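Local coordinates for protein oxidized polyvinyl alcohol hydrolase (Pseudomonas sp. VM15C, PDB 3WWC) that hydrolyses beta-diketones such as 4,6-nonanedione, and oxidized polyvinyl alcohol in the second step of polyvinyl alcohol degradation, at residues F41-M46 with F153-Q158; A49-P54 with D77-A82; G70-T75 with D258-T263; V293-S298 with R331-T336. The protein carries 1 engineered substitution. All coordinates share one frame; numbering follows the deposited sequence.

Interaction 1: residues F41-M46 with F153-Q158; sequences FPHKGM and FVAMVQ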
loop_
_atom_site.group_PDB
_atom_site.type_symbol
_atom_site.label_atom_id
_atom_site.label_comp_id
_atom_site.label_asym_id
_atom_site.label_seq_id
_atom_site.Cartn_x
_atom_site.Cartn_y
_atom_site.Cartn_z
ATOM N N PHE A 41 -3.863 -17.496 -12.162
ATOM C CA PHE A 41 -2.816 -17.868 -11.200
ATOM C C PHE A 41 -3.580 -18.391 -10.001
ATOM O O PHE A 41 -4.363 -17.669 -9.368
ATOM C CB PHE A 41 -2.024 -16.626 -10.821
ATOM C CG PHE A 41 -0.918 -16.910 -9.856
ATOM C CD1 PHE A 41 0.316 -17.314 -10.333
ATOM C CD2 PHE A 41 -1.119 -16.761 -8.489
ATOM C CE1 PHE A 41 1.363 -17.554 -9.450
ATOM C CE2 PHE A 41 -0.076 -17.006 -7.580
ATOM C CZ PHE A 41 1.166 -17.397 -8.066
ATOM N N PRO A 42 -3.353 -19.650 -9.616
ATOM C CA PRO A 42 -4.075 -20.257 -8.493
ATOM C C PRO A 42 -3.544 -19.840 -7.150
ATOM O O PRO A 42 -2.346 -19.977 -6.905
ATOM C CB PRO A 42 -3.858 -21.754 -8.728
ATOM C CG PRO A 42 -2.447 -21.791 -9.245
ATOM C CD PRO A 42 -2.399 -20.587 -10.222
ATOM N N HIS A 43 -4.427 -19.329 -6.306
ATOM C CA HIS A 43 -4.037 -18.992 -4.951
ATOM C C HIS A 43 -5.236 -19.062 -4.006
ATOM O O HIS A 43 -6.215 -18.370 -4.195
ATOM C CB HIS A 43 -3.431 -17.564 -4.881
ATOM C CG HIS A 43 -2.812 -17.254 -3.550
ATOM N ND1 HIS A 43 -1.614 -17.808 -3.142
ATOM C CD2 HIS A 43 -3.287 -16.564 -2.493
ATOM C CE1 HIS A 43 -1.385 -17.466 -1.888
ATOM N NE2 HIS A 43 -2.384 -16.706 -1.472
ATOM N N LYS A 44 -5.136 -19.877 -2.962
ATOM C CA LYS A 44 -6.213 -20.013 -1.963
ATOM C C LYS A 44 -7.624 -20.195 -2.545
ATOM O O LYS A 44 -8.572 -19.571 -2.089
ATOM C CB LYS A 44 -6.196 -18.825 -0.988
ATOM C CG LYS A 44 -4.974 -18.885 -0.013
ATOM C CD LYS A 44 -4.952 -17.680 0.950
ATOM C CE LYS A 44 -3.806 -17.803 1.949
ATOM N NZ LYS A 44 -3.747 -16.600 2.856
ATOM N N GLY A 45 -7.739 -21.038 -3.567
ATOM C CA GLY A 45 -9.031 -21.280 -4.184
ATOM C C GLY A 45 -9.522 -20.223 -5.162
ATOM O O GLY A 45 -10.638 -20.330 -5.685
ATOM N N MET A 46 -8.736 -19.174 -5.369
ATOM C CA MET A 46 -9.111 -18.128 -6.326
ATOM C C MET A 46 -8.192 -18.211 -7.532
ATOM O O MET A 46 -7.151 -18.856 -7.471
ATOM C CB MET A 46 -8.936 -16.745 -5.682
ATOM C CG MET A 46 -9.841 -16.535 -4.456
ATOM S SD MET A 46 -9.576 -14.849 -3.699
ATOM C CE MET A 46 -10.460 -14.004 -4.602
ATOM N N PHE A 153 0.181 -11.774 -3.063
ATOM C CA PHE A 153 1.279 -10.934 -3.596
ATOM C C PHE A 153 2.632 -11.588 -3.375
ATOM O O PHE A 153 3.501 -11.449 -4.209
ATOM C CB PHE A 153 1.298 -9.544 -2.917
ATOM C CG PHE A 153 0.021 -8.763 -3.043
ATOM C CD1 PHE A 153 -0.898 -8.961 -4.077
ATOM C CD2 PHE A 153 -0.258 -7.823 -2.065
ATOM C CE1 PHE A 153 -2.096 -8.220 -4.116
ATOM C CE2 PHE A 153 -1.429 -7.071 -2.081
ATOM C CZ PHE A 153 -2.360 -7.269 -3.111
ATOM N N VAL A 154 2.797 -12.280 -2.254
ATOM C CA VAL A 154 4.074 -12.952 -1.977
ATOM C C VAL A 154 4.242 -14.074 -2.999
ATOM O O VAL A 154 5.286 -14.201 -3.607
ATOM C CB VAL A 154 4.066 -13.508 -0.536
ATOM C CG1 VAL A 154 5.326 -14.392 -0.283
ATOM C CG2 VAL A 154 4.081 -12.330 0.428
ATOM N N ALA A 155 3.198 -14.859 -3.190
ATOM C CA ALA A 155 3.268 -15.954 -4.161
ATOM C C ALA A 155 3.503 -15.460 -5.575
ATOM O O ALA A 155 4.255 -16.073 -6.364
ATOM C CB ALA A 155 1.996 -16.770 -4.121
ATOM N N MET A 156 2.900 -14.325 -5.912
ATOM C CA MET A 156 3.039 -13.694 -7.214
ATOM C C MET A 156 4.496 -13.293 -7.472
ATOM O O MET A 156 5.085 -13.635 -8.502
ATOM C CB MET A 156 2.110 -12.484 -7.220
ATOM C CG MET A 156 2.255 -11.592 -8.422
ATOM S SD MET A 156 1.263 -10.086 -8.284
ATOM C CE MET A 156 2.225 -9.097 -7.069
ATOM N N VAL A 157 5.097 -12.610 -6.510
ATOM C CA VAL A 157 6.476 -12.156 -6.679
ATOM C C VAL A 157 7.415 -13.388 -6.680
ATOM O O VAL A 157 8.339 -13.442 -7.496
ATOM C CB VAL A 157 6.854 -11.186 -5.541
ATOM C CG1 VAL A 157 8.360 -10.882 -5.591
ATOM C CG2 VAL A 157 6.097 -9.861 -5.745
ATOM N N GLN A 158 7.160 -14.381 -5.818
ATOM C CA GLN A 158 8.038 -15.580 -5.809
ATOM C C GLN A 158 7.965 -16.310 -7.151
ATOM O O GLN A 158 8.974 -16.817 -7.646
ATOM C CB GLN A 158 7.644 -16.504 -4.658
ATOM C CG GLN A 158 8.110 -15.954 -3.329
ATOM C CD GLN A 158 7.621 -16.757 -2.158
ATOM O OE1 GLN A 158 8.248 -16.737 -1.087
ATOM N NE2 GLN A 158 6.505 -17.414 -2.315
#
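Phe41 and His43, two residues apart on the strand ending at 43, both direct their CB atoms at the helix 153-158 and meet on Ala155. The tight part is centred on that one methyl group: Ala155 CB lies 4.0 Å from Phe41 CE2 and 3.9 Å from His43 ND1. The Phe41 ring also reaches the helix backbone, its CZ standing 3.8 Å from the carbonyl O of Ala155. With CG anti to the backbone N (chi1 -179°), the ring extends from the strand to the helix. The two rings span the gap between strand and helix, whose axes stay 9.7 Å apart, and both end on this methyl. The loose side begins just beyond His43, where a type I' turn carries the exposed Lys44 and Gly45 around to Met46. That tight hairpin is held by paired backbone bonds, Met46 N to His43 O and His43 N to Met46 O. At the polar end of the contact, His43 NE2 and Lys44 NZ both bond to Ser151 OG, one turn earlier on the helix. The helix 148-160 covers this outermost strand of the central sheet, while Met156 turns its end inward to strands 62-68 and 96-100.

Interaction 2: residues A49-P54 with D77-A82; sequences AFIVYP and DNLTVA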
loop_
_atom_site.group_PDB
_atom_site.type_symbol
_atom_site.label_atom_id
_atom_site.label_comp_id
_atom_site.label_asym_id
_atom_site.label_seq_id
_atom_site.Cartn_x
_atom_site.Cartn_y
_atom_site.Cartn_z
ATOM N N ALA A 49 -4.904 -12.568 -11.377
ATOM C CA ALA A 49 -4.174 -12.075 -12.512
ATOM C C ALA A 49 -3.245 -10.969 -12.078
ATOM O O ALA A 49 -3.470 -10.310 -11.044
ATOM C CB ALA A 49 -5.130 -11.521 -13.601
ATOM N N PHE A 50 -2.225 -10.747 -12.886
ATOM C CA PHE A 50 -1.263 -9.687 -12.612
ATOM C C PHE A 50 -0.493 -9.394 -13.874
ATOM O O PHE A 50 -0.475 -10.214 -14.812
ATOM C CB PHE A 50 -0.304 -10.080 -11.475
ATOM C CG PHE A 50 0.481 -11.369 -11.705
ATOM C CD1 PHE A 50 -0.062 -12.593 -11.309
ATOM C CD2 PHE A 50 1.739 -11.344 -12.327
ATOM C CE1 PHE A 50 0.655 -13.807 -11.521
ATOM C CE2 PHE A 50 2.453 -12.535 -12.549
ATOM C CZ PHE A 50 1.920 -13.763 -12.141
ATOM N N ILE A 51 0.122 -8.219 -13.935
ATOM C CA ILE A 51 0.821 -7.787 -15.145
ATOM C C ILE A 51 2.276 -7.542 -14.810
ATOM O O ILE A 51 2.611 -6.874 -13.814
ATOM C CB ILE A 51 0.174 -6.501 -15.690
ATOM C CG1 ILE A 51 -1.304 -6.771 -16.021
ATOM C CG2 ILE A 51 0.876 -6.018 -16.972
ATOM C CD1 ILE A 51 -2.128 -5.492 -16.400
ATOM N N VAL A 52 3.158 -7.994 -15.693
ATOM C CA VAL A 52 4.580 -7.842 -15.468
ATOM C C VAL A 52 5.227 -6.970 -16.521
ATOM O O VAL A 52 5.065 -7.201 -17.739
ATOM C CB VAL A 52 5.318 -9.224 -15.510
ATOM C CG1 VAL A 52 6.873 -9.020 -15.365
ATOM C CG2 VAL A 52 4.788 -10.163 -14.443
ATOM N N TYR A 53 5.964 -5.950 -16.075
ATOM C CA TYR A 53 6.764 -5.127 -17.002
ATOM C C TYR A 53 8.219 -5.327 -16.508
ATOM O O TYR A 53 8.648 -4.735 -15.495
ATOM C CB TYR A 53 6.375 -3.629 -16.914
ATOM C CG TYR A 53 5.037 -3.208 -17.522
ATOM C CD1 TYR A 53 3.826 -3.382 -16.831
ATOM C CD2 TYR A 53 4.980 -2.607 -18.786
ATOM C CE1 TYR A 53 2.618 -2.967 -17.412
ATOM C CE2 TYR A 53 3.782 -2.194 -19.352
ATOM C CZ TYR A 53 2.609 -2.382 -18.659
ATOM O OH TYR A 53 1.400 -1.947 -19.229
ATOM N N PRO A 54 9.035 -6.129 -17.226
ATOM C CA PRO A 54 10.420 -6.353 -16.788
ATOM C C PRO A 54 11.273 -5.096 -16.849
ATOM O O PRO A 54 11.113 -4.235 -17.719
ATOM C CB PRO A 54 10.943 -7.445 -17.723
ATOM C CG PRO A 54 9.698 -8.054 -18.319
ATOM C CD PRO A 54 8.684 -6.946 -18.405
ATOM N N ASP A 77 -5.296 1.651 -15.704
ATOM C CA ASP A 77 -5.179 3.099 -15.478
ATOM C C ASP A 77 -3.938 3.365 -14.581
ATOM O O ASP A 77 -3.086 4.171 -14.904
ATOM C CB ASP A 77 -6.388 3.678 -14.739
ATOM C CG ASP A 77 -7.657 3.728 -15.553
ATOM O OD1 ASP A 77 -7.579 3.798 -16.795
ATOM O OD2 ASP A 77 -8.739 3.752 -14.894
ATOM N N ASN A 78 -3.854 2.665 -13.466
ATOM C CA ASN A 78 -2.747 2.861 -12.530
ATOM C C ASN A 78 -1.421 2.623 -13.211
ATOM O O ASN A 78 -0.420 3.251 -12.860
ATOM C CB ASN A 78 -2.976 1.903 -11.369
ATOM C CG ASN A 78 -1.849 1.901 -10.374
ATOM O OD1 ASN A 78 -0.924 1.099 -10.481
ATOM N ND2 ASN A 78 -1.894 2.834 -9.409
ATOM N N LEU A 79 -1.377 1.722 -14.180
ATOM C CA LEU A 79 -0.141 1.405 -14.865
ATOM C C LEU A 79 0.183 2.296 -16.062
ATOM O O LEU A 79 1.378 2.498 -16.376
ATOM C CB LEU A 79 -0.204 -0.057 -15.389
ATOM C CG LEU A 79 -0.113 -1.111 -14.320
ATOM C CD1 LEU A 79 -0.520 -2.478 -14.905
ATOM C CD2 LEU A 79 1.379 -1.180 -13.828
ATOM N N THR A 80 -0.845 2.828 -16.742
ATOM C CA THR A 80 -0.551 3.536 -18.002
ATOM C C THR A 80 -1.079 4.935 -18.166
ATOM O O THR A 80 -0.716 5.609 -19.173
ATOM C CB THR A 80 -1.097 2.769 -19.185
ATOM O OG1 THR A 80 -2.534 2.759 -19.100
ATOM C CG2 THR A 80 -0.600 1.321 -19.163
ATOM N N VAL A 81 -1.970 5.406 -17.300
ATOM C CA VAL A 81 -2.550 6.737 -17.475
ATOM C C VAL A 81 -1.804 7.700 -16.575
ATOM O O VAL A 81 -1.668 7.451 -15.360
ATOM C CB VAL A 81 -4.048 6.729 -17.125
ATOM C CG1 VAL A 81 -4.605 8.188 -17.134
ATOM C CG2 VAL A 81 -4.778 5.814 -18.125
ATOM N N ALA A 82 -1.289 8.792 -17.155
ATOM C CA ALA A 82 -0.496 9.713 -16.378
ATOM C C ALA A 82 -1.131 10.243 -15.112
ATOM O O ALA A 82 -0.464 10.322 -14.070
ATOM C CB ALA A 82 -0.065 10.901 -17.272
#
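Ile51 and Tyr53 place their side chains against Leu79 on one face of the central sheet, whose strand order is that of an alpha/beta hydrolase. Within strand 46-53 the alternation is strict. Phe50 turns to the other face, where it packs on Phe152, Met156 and Val160 of helix 148-160. Ile51 follows, its CB aimed at the short helix 75-80. CG1 lies anti to the carbonyl carbon (chi1 -60°) and the chain then extends, bringing the terminal CD1 to 3.7 Å from Leu79 CD1. The CB of Ile51 is also near that same methyl, at 4.2 Å, and the two side chains cross at a slant. Val52 again points away, onto Val160. Tyr53 returns to the side of Ile51 and offers Leu79 the rim of its ring: CE1 is 4.0 Å from Leu79 CD1, which lies near the ring plane, and 4.2 Å from Leu79 CD2. Leu79 is buried, and besides these two residues it touches Val97 and Ala99 of the adjoining strand 96-100, so one leucine seats the helix on two neighbouring strands. The helix ends here: Val81 N bonds to Asp77 O at 2.9 Å, yet Val81 itself has left helical geometry. The outer margin of the contact is thinner and more open. Thr80 OG1 bonds back to Asn76 O, and the methyl beside it, Thr80 CG2, lies 3.8 Å from the hydroxyl oxygen OH of Tyr53.

Interaction 3: residues G70-T75 with D258-T263; sequences GSVEST and DLWNCT. With BUA (butanoic acid), chain C.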
loop_
_atom_site.group_PDB
_atom_site.type_symbol
_atom_site.label_atom_id
_atom_site.label_comp_id
_atom_site.label_asym_id
_atom_site.label_seq_id
_atom_site.Cartn_x
_atom_site.Cartn_y
_atom_site.Cartn_z
ATOM N N GLY A 70 -6.653 1.850 -6.637
ATOM C CA GLY A 70 -7.604 2.063 -5.546
ATOM C C GLY A 70 -8.980 1.477 -5.821
ATOM O O GLY A 70 -9.128 0.348 -6.290
ATOM N N SER A 71 -9.995 2.270 -5.494
ATOM C CA SER A 71 -11.383 1.813 -5.640
ATOM C C SER A 71 -12.016 2.017 -6.968
ATOM O O SER A 71 -12.810 1.184 -7.391
ATOM C CB SER A 71 -12.251 2.533 -4.596
ATOM O OG SER A 71 -11.843 2.158 -3.273
ATOM N N VAL A 72 -11.618 3.076 -7.674
ATOM C CA VAL A 72 -12.250 3.372 -8.967
ATOM C C VAL A 72 -11.346 3.311 -10.192
ATOM O O VAL A 72 -11.826 3.025 -11.286
ATOM C CB VAL A 72 -12.925 4.726 -8.909
ATOM C CG1 VAL A 72 -13.408 5.138 -10.298
ATOM C CG2 VAL A 72 -14.058 4.668 -7.876
ATOM N N GLU A 73 -10.048 3.542 -10.050
ATOM C CA GLU A 73 -9.186 3.438 -11.212
ATOM C C GLU A 73 -8.862 2.004 -11.531
ATOM O O GLU A 73 -8.669 1.199 -10.611
ATOM C CB GLU A 73 -7.883 4.194 -10.970
ATOM C CG GLU A 73 -8.085 5.672 -10.836
ATOM C CD GLU A 73 -6.893 6.343 -10.171
ATOM O OE1 GLU A 73 -6.449 5.832 -9.113
ATOM O OE2 GLU A 73 -6.425 7.394 -10.693
ATOM N N SER A 74 -8.773 1.650 -12.805
ATOM C CA SER A 74 -8.403 0.285 -13.143
ATOM C C SER A 74 -6.922 0.006 -12.938
ATOM O O SER A 74 -6.124 0.934 -12.755
ATOM C CB SER A 74 -8.779 -0.034 -14.604
ATOM O OG SER A 74 -7.959 0.736 -15.483
ATOM N N THR A 75 -6.560 -1.264 -12.917
ATOM C CA THR A 75 -5.133 -1.599 -12.832
ATOM C C THR A 75 -4.451 -1.007 -14.072
ATOM O O THR A 75 -3.354 -0.456 -13.972
ATOM C CB THR A 75 -4.950 -3.100 -12.725
ATOM O OG1 THR A 75 -5.384 -3.509 -11.417
ATOM C CG2 THR A 75 -3.463 -3.470 -12.915
ATOM N N ASP A 258 -7.427 15.645 1.164
ATOM C CA ASP A 258 -7.228 14.211 1.057
ATOM C C ASP A 258 -8.289 13.532 1.943
ATOM O O ASP A 258 -8.054 13.197 3.102
ATOM C CB ASP A 258 -5.795 13.876 1.488
ATOM C CG ASP A 258 -5.426 12.410 1.188
ATOM O OD1 ASP A 258 -6.301 11.674 0.682
ATOM O OD2 ASP A 258 -4.273 11.993 1.502
ATOM N N LEU A 259 -9.467 13.365 1.327
ATOM C CA LEU A 259 -10.694 12.853 1.968
ATOM C C LEU A 259 -11.385 12.025 0.921
ATOM O O LEU A 259 -11.132 12.232 -0.257
ATOM C CB LEU A 259 -11.628 14.023 2.303
ATOM C CG LEU A 259 -11.045 15.157 3.156
ATOM C CD1 LEU A 259 -11.930 16.416 3.126
ATOM C CD2 LEU A 259 -10.888 14.636 4.584
ATOM N N TRP A 260 -12.253 11.116 1.327
ATOM C CA TRP A 260 -12.980 10.293 0.354
ATOM C C TRP A 260 -14.454 10.267 0.694
ATOM O O TRP A 260 -14.828 10.039 1.843
ATOM C CB TRP A 260 -12.438 8.842 0.346
ATOM C CG TRP A 260 -13.160 7.830 -0.578
ATOM C CD1 TRP A 260 -13.943 6.758 -0.198
ATOM C CD2 TRP A 260 -13.094 7.785 -2.001
ATOM N NE1 TRP A 260 -14.359 6.049 -1.311
ATOM C CE2 TRP A 260 -13.855 6.662 -2.427
ATOM C CE3 TRP A 260 -12.466 8.584 -2.962
ATOM C CZ2 TRP A 260 -14.005 6.321 -3.777
ATOM C CZ3 TRP A 260 -12.613 8.250 -4.310
ATOM C CH2 TRP A 260 -13.380 7.125 -4.703
ATOM N N ASN A 261 -15.274 10.507 -0.322
ATOM C CA ASN A 261 -16.725 10.439 -0.132
ATOM C C ASN A 261 -17.203 9.157 -0.805
ATOM O O ASN A 261 -16.972 8.933 -1.993
ATOM C CB ASN A 261 -17.422 11.609 -0.811
ATOM C CG ASN A 261 -17.055 12.942 -0.178
ATOM O OD1 ASN A 261 -16.784 13.920 -0.877
ATOM N ND2 ASN A 261 -17.033 12.984 1.119
ATOM N N CYS A 262 -17.881 8.349 -0.013
ATOM C CA CYS A 262 -18.449 7.102 -0.472
ATOM C C CYS A 262 -19.717 7.427 -1.282
ATOM O O CYS A 262 -20.234 8.537 -1.222
ATOM C CB CYS A 262 -18.789 6.278 0.755
ATOM S SG CYS A 262 -17.322 5.423 1.449
ATOM N N THR A 263 -20.222 6.457 -2.021
ATOM C CA THR A 263 -21.440 6.693 -2.794
ATOM C C THR A 263 -22.523 5.696 -2.362
ATOM O O THR A 263 -22.310 4.505 -2.462
ATOM C CB THR A 263 -21.187 6.483 -4.301
ATOM O OG1 THR A 263 -20.120 7.334 -4.745
ATOM C CG2 THR A 263 -22.454 6.792 -5.096
HETATM C C1 BUA C . -12.482 3.522 2.289
HETATM C C2 BUA C . -11.595 4.374 1.380
HETATM C C3 BUA C . -11.070 3.504 0.237
HETATM C C4 BUA C . -10.259 4.337 -0.758
HETATM O O1 BUA C . -10.280 3.961 -1.952
HETATM O O2 BUA C . -9.585 5.281 -0.285
#
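Trp260 reaches across from strand 259-263 to Ser71 and Val72, and a butanoic acid molecule lies in the angle between them. Just before the strand, Asp258 OD1 is bonded to His303 ND1, while His303 NE2 bonds to the ligand. Trp260 carries the contact: a first torsion near 180° (chi1 177°) swings its indole out from the strand toward the loop 70-75. The far corner of the six-membered ring touches Val72, whose CG2 sits at the ring edge, 4.1 Å from CH2 of Trp260. Ser71 CB is a little more distant, 4.3 Å from Trp260 CZ2. One indole face receives O2 of the butanoic acid, and CD1 comes within 3.7 Å of its C2. Cys262, disulfide-bonded to Cys272, pins this strand to its partner 269-274 and touches a second butanoic acid. Ser71 OG donates to O1 of the first ligand at 2.7 Å and is itself bonded to Trp126 NE1. Ala177, an engineered residue at a position assigned by similarity to the charge relay, is close by. The acid end is thus held by both the Ser71 hydroxyl and His303, consistent with a product-like carboxylate held where a butanoyl group is released.

Interaction 4: residues V293-S298 with R331-T336; sequences VHVACS and RSFKLT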
loop_
_atom_site.group_PDB
_atom_site.type_symbol
_atom_site.label_atom_id
_atom_site.label_comp_id
_atom_site.label_asym_id
_atom_site.label_seq_id
_atom_site.Cartn_x
_atom_site.Cartn_y
_atom_site.Cartn_z
ATOM N N VAL A 293 12.799 2.549 8.728
ATOM C CA VAL A 293 13.027 3.955 8.389
ATOM C C VAL A 293 11.651 4.413 7.897
ATOM O O VAL A 293 11.128 3.825 6.963
ATOM C CB VAL A 293 14.037 4.107 7.234
ATOM C CG1 VAL A 293 14.062 5.554 6.708
ATOM C CG2 VAL A 293 15.434 3.710 7.707
ATOM N N HIS A 294 11.044 5.409 8.539
ATOM C CA HIS A 294 9.779 5.914 8.054
ATOM C C HIS A 294 9.979 7.308 7.498
ATOM O O HIS A 294 10.589 8.157 8.145
ATOM C CB HIS A 294 8.727 5.989 9.173
ATOM C CG HIS A 294 7.399 6.449 8.665
ATOM N ND1 HIS A 294 7.060 7.791 8.584
ATOM C CD2 HIS A 294 6.443 5.774 7.988
ATOM C CE1 HIS A 294 5.954 7.912 7.873
ATOM N NE2 HIS A 294 5.552 6.707 7.499
ATOM N N VAL A 295 9.476 7.540 6.291
ATOM C CA VAL A 295 9.566 8.840 5.679
ATOM C C VAL A 295 8.112 9.377 5.556
ATOM O O VAL A 295 7.248 8.688 4.986
ATOM C CB VAL A 295 10.217 8.770 4.286
ATOM C CG1 VAL A 295 10.223 10.174 3.695
ATOM C CG2 VAL A 295 11.675 8.211 4.342
ATOM N N ALA A 296 7.837 10.558 6.143
ATOM C CA ALA A 296 6.522 11.165 6.068
ATOM C C ALA A 296 6.556 12.234 4.987
ATOM O O ALA A 296 7.322 13.194 5.089
ATOM C CB ALA A 296 6.172 11.777 7.446
ATOM N N CYS A 297 5.751 12.085 3.956
ATOM C CA CYS A 297 5.684 13.021 2.858
ATOM C C CYS A 297 4.314 13.675 2.756
ATOM O O CYS A 297 3.311 12.989 2.838
ATOM C CB CYS A 297 5.896 12.312 1.516
ATOM S SG CYS A 297 7.619 11.938 1.127
ATOM N N SER A 298 4.304 15.001 2.567
ATOM C CA SER A 298 3.064 15.741 2.406
ATOM C C SER A 298 3.027 16.439 1.066
ATOM O O SER A 298 4.053 16.965 0.584
ATOM C CB SER A 298 2.928 16.831 3.481
ATOM O OG SER A 298 2.917 16.260 4.778
ATOM N N ARG A 331 20.387 3.991 10.618
ATOM C CA ARG A 331 21.226 5.174 10.817
ATOM C C ARG A 331 22.030 5.548 9.574
ATOM O O ARG A 331 22.588 6.646 9.476
ATOM C CB ARG A 331 22.184 4.947 11.984
ATOM C CG ARG A 331 21.508 4.788 13.333
ATOM C CD ARG A 331 22.621 4.493 14.354
ATOM N NE ARG A 331 23.452 3.410 13.810
ATOM C CZ ARG A 331 24.785 3.427 13.726
ATOM N NH1 ARG A 331 25.477 4.483 14.162
ATOM N NH2 ARG A 331 25.430 2.395 13.173
ATOM N N SER A 332 22.079 4.650 8.602
ATOM C CA SER A 332 22.834 4.912 7.405
ATOM C C SER A 332 21.961 5.597 6.346
ATOM O O SER A 332 22.465 6.080 5.343
ATOM C CB SER A 332 23.353 3.593 6.827
ATOM O OG SER A 332 22.280 2.785 6.312
ATOM N N PHE A 333 20.651 5.619 6.572
ATOM C CA PHE A 333 19.787 6.230 5.559
ATOM C C PHE A 333 19.971 7.749 5.418
ATOM O O PHE A 333 20.102 8.467 6.431
ATOM C CB PHE A 333 18.339 5.923 5.950
ATOM C CG PHE A 333 17.339 6.524 5.025
ATOM C CD1 PHE A 333 17.110 5.935 3.793
ATOM C CD2 PHE A 333 16.653 7.682 5.364
ATOM C CE1 PHE A 333 16.193 6.524 2.888
ATOM C CE2 PHE A 333 15.742 8.279 4.496
ATOM C CZ PHE A 333 15.510 7.702 3.243
ATOM N N LYS A 334 19.943 8.254 4.171
ATOM C CA LYS A 334 20.074 9.678 3.905
ATOM C C LYS A 334 19.007 10.106 2.932
ATOM O O LYS A 334 19.028 9.703 1.771
ATOM C CB LYS A 334 21.440 9.994 3.318
ATOM C CG LYS A 334 22.550 9.658 4.373
ATOM C CD LYS A 334 23.918 10.217 3.967
ATOM C CE LYS A 334 24.905 10.159 5.163
ATOM N NZ LYS A 334 24.477 10.969 6.364
ATOM N N LEU A 335 18.070 10.907 3.410
ATOM C CA LEU A 335 16.995 11.367 2.546
ATOM C C LEU A 335 17.509 12.433 1.601
ATOM O O LEU A 335 18.335 13.282 2.010
ATOM C CB LEU A 335 15.889 11.983 3.409
ATOM C CG LEU A 335 14.562 12.328 2.759
ATOM C CD1 LEU A 335 13.904 11.057 2.261
ATOM C CD2 LEU A 335 13.673 12.968 3.803
ATOM N N THR A 336 17.070 12.382 0.346
ATOM C CA THR A 336 17.416 13.443 -0.600
ATOM C C THR A 336 16.143 14.249 -0.823
ATOM O O THR A 336 15.043 13.796 -0.478
ATOM C CB THR A 336 17.901 12.940 -1.950
ATOM O OG1 THR A 336 16.851 12.221 -2.619
ATOM C CG2 THR A 336 19.136 12.045 -1.773
#
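Val293 and Val295 face Phe333 and Leu335 across two backbone runs that travel side by side in the same direction, with CA separations of 7.7 Å for Val293 and Phe333 and 8.4 Å for Val295 and Leu335. The first run is strand 292-298, the last parallel strand of the alpha/beta hydrolase sheet. The second is an irregular loop that leaves a 3-10 turn at Ser332 and leads toward the antiparallel edge strand 343-346. Alternation on the strand sends the two valines to this face, whereas His294 points the other way, its ND1 bonded to Gly347 O and its NE2 to Thr251 OG1. Phe333 reaches across both valines; its ring, trans about the first torsion (chi1 178°), runs along the strand. Val293 CG1 sits over one face in a CH-pi contact, 3.8 Å from the centroid and 19° off the ring normal. It is displaced toward the rim, with Phe333 CD2 its nearest ring atom at 3.6 Å. Val295 meets the far end of the ring, its CG2 to Phe333 CZ at 4.0 Å, the two side chains crossing at about a right angle. Ile248 and Val346, from strands flanking 292-298, also touch Phe333, so the ring bridges three strands. Nearby, the disulfide of Cys297 and Cys344 ties the strand covalently to its edge partner. Past the ring, Val295 turns its other methyl to the leucine, CG1 lying 4.0 Å from Leu335 CD1.

From the N terminus, the hairpin strands 36-43 and 46-53 open interactions 1 and 2. Interaction 2 closes first, at helix 75-80, and is nested inside the longer loop that interaction 1 closes at helix 148-160. The two helices cover opposite faces of the same sheet edge, and the contacts touch where Phe50 meets Phe41 and Met156. Interaction 3 starts from 70-75, inside both loops, and ends at 258-263, so it crosses both; Thr75 touches Ile51. It joins the loop after strand 62-68 to the small two-stranded sheet at the ligand pocket. Interaction 4 follows in series, fastening the loop between helix 310-322 and strand 343-346 to strand 292-298 near the far end of the central sheet.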